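Local structure of Dot/Icm T4SS effector (Legionella pneumophila subsp. pneumophila, 4HFV) at residues T22-K25 with K30-I33. The protein is of unknown molecular function but is probably delivered into host cells as an effector of the Dot/Icm type IV secretion system. Sequence-based numbering, arbitrary orientation.
Sequences TLIK and KAKI
Ile33 accepts a hydrogen bond at its backbone O from Lys32 NZ, at 2.7 Å, while its side chain packs on Ile24 of segment 22-25. The amine comes in from above the plane of the carbonyl, tilted some 50° from it, rather than along a lone-pair direction. Lys32 gets there by a bend at its second torsion (chi2 46°), which curls the chain back to its neighbour. This bond lies within 30-33. Across the contact there is no hydrogen bond, and the two segments meet through carbon atoms.

The CG2 methyl of Ile24 is the main point of touch. It lies opposite the backbone N across the CA-CB bond, with CG1 beside that N (chi1 -74°). It meets Ala31 CB at 3.6 Å and Ile33 CD1 at 4.1 Å. The two isoleucines meet end to end, CG2 of Ile24 against CD1 of Ile33. Ala31 also points its methyl at the helix. Lys25 adds a looser touch. Its chain is extended beyond CB, and its CE passes Ile33 CG1 at 4.2 Å. Ile24 is buried, whereas Lys25 is exposed at the edge.

The backbones come nearest at Lys25 and Ala31, with 6.2 Å between their CA atoms. The packing is local: the chain leaves helix 9-27 and folds back beside its last turns. Its centre lies about 22 Å from that of the chain, away from the succinate-binding residues. Asn28 OD1, between the segments, takes a hydrogen bond from Lys30 N. Farther along the link to helix 49-64, Ser41 and Val45 also touch Ile24, and Leu38 touches Ile33.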
# COMPACT_ATOMS: atom_id res chain seq x y z
N THR A 22 -17.79 -5.64 31.72
CA THR A 22 -19.19 -6.05 31.68
C THR A 22 -19.27 -7.45 31.06
O THR A 22 -19.98 -8.31 31.55
CB THR A 22 -20.02 -5.02 30.86
OG1 THR A 22 -20.06 -3.79 31.61
CG2 THR A 22 -21.47 -5.54 30.61
N LEU A 23 -18.51 -7.66 29.98
CA LEU A 23 -18.42 -8.97 29.31
C LEU A 23 -17.97 -10.06 30.30
O LEU A 23 -18.54 -11.14 30.35
CB LEU A 23 -17.42 -8.91 28.11
CG LEU A 23 -17.45 -10.14 27.17
CD1 LEU A 23 -18.86 -10.29 26.50
CD2 LEU A 23 -16.35 -10.06 26.11
N ILE A 24 -16.95 -9.77 31.08
CA ILE A 24 -16.45 -10.70 32.07
C ILE A 24 -17.56 -11.04 33.10
O ILE A 24 -17.81 -12.21 33.42
CB ILE A 24 -15.21 -10.11 32.79
CG1 ILE A 24 -13.97 -10.14 31.87
CG2 ILE A 24 -14.88 -10.88 34.07
CD1 ILE A 24 -12.87 -9.16 32.29
N LYS A 25 -18.23 -9.99 33.59
CA LYS A 25 -19.24 -10.13 34.60
C LYS A 25 -20.50 -10.82 34.06
O LYS A 25 -21.20 -11.44 34.85
CB LYS A 25 -19.55 -8.78 35.25
CG LYS A 25 -18.53 -8.39 36.32
CD LYS A 25 -18.67 -6.91 36.72
CE LYS A 25 -17.76 -6.55 37.92
NZ LYS A 25 -18.02 -5.14 38.36
N LYS A 30 -19.42 -12.62 40.02
CA LYS A 30 -18.51 -12.43 41.15
C LYS A 30 -17.04 -12.25 40.73
O LYS A 30 -16.18 -12.22 41.59
CB LYS A 30 -18.58 -13.62 42.10
CG LYS A 30 -19.97 -13.85 42.68
CD LYS A 30 -19.94 -14.95 43.69
CE LYS A 30 -21.35 -15.34 44.08
NZ LYS A 30 -21.30 -16.34 45.13
N ALA A 31 -16.75 -12.09 39.45
CA ALA A 31 -15.34 -12.02 39.02
C ALA A 31 -14.63 -10.94 39.81
O ALA A 31 -15.15 -9.84 40.02
CB ALA A 31 -15.23 -11.76 37.56
N LYS A 32 -13.44 -11.25 40.28
CA LYS A 32 -12.70 -10.23 41.00
C LYS A 32 -11.76 -9.54 40.01
O LYS A 32 -10.80 -10.13 39.54
CB LYS A 32 -11.95 -10.82 42.19
CG LYS A 32 -10.84 -9.92 42.73
CD LYS A 32 -11.28 -8.46 42.89
CE LYS A 32 -10.12 -7.60 43.44
NZ LYS A 32 -10.13 -6.20 42.92
N ILE A 33 -12.10 -8.30 39.69
CA ILE A 33 -11.39 -7.49 38.72
C ILE A 33 -10.23 -6.80 39.38
O ILE A 33 -10.42 -5.94 40.25
CB ILE A 33 -12.27 -6.35 38.15
CG1 ILE A 33 -13.58 -6.89 37.56
CG2 ILE A 33 -11.49 -5.53 37.13
CD1 ILE A 33 -13.42 -7.90 36.47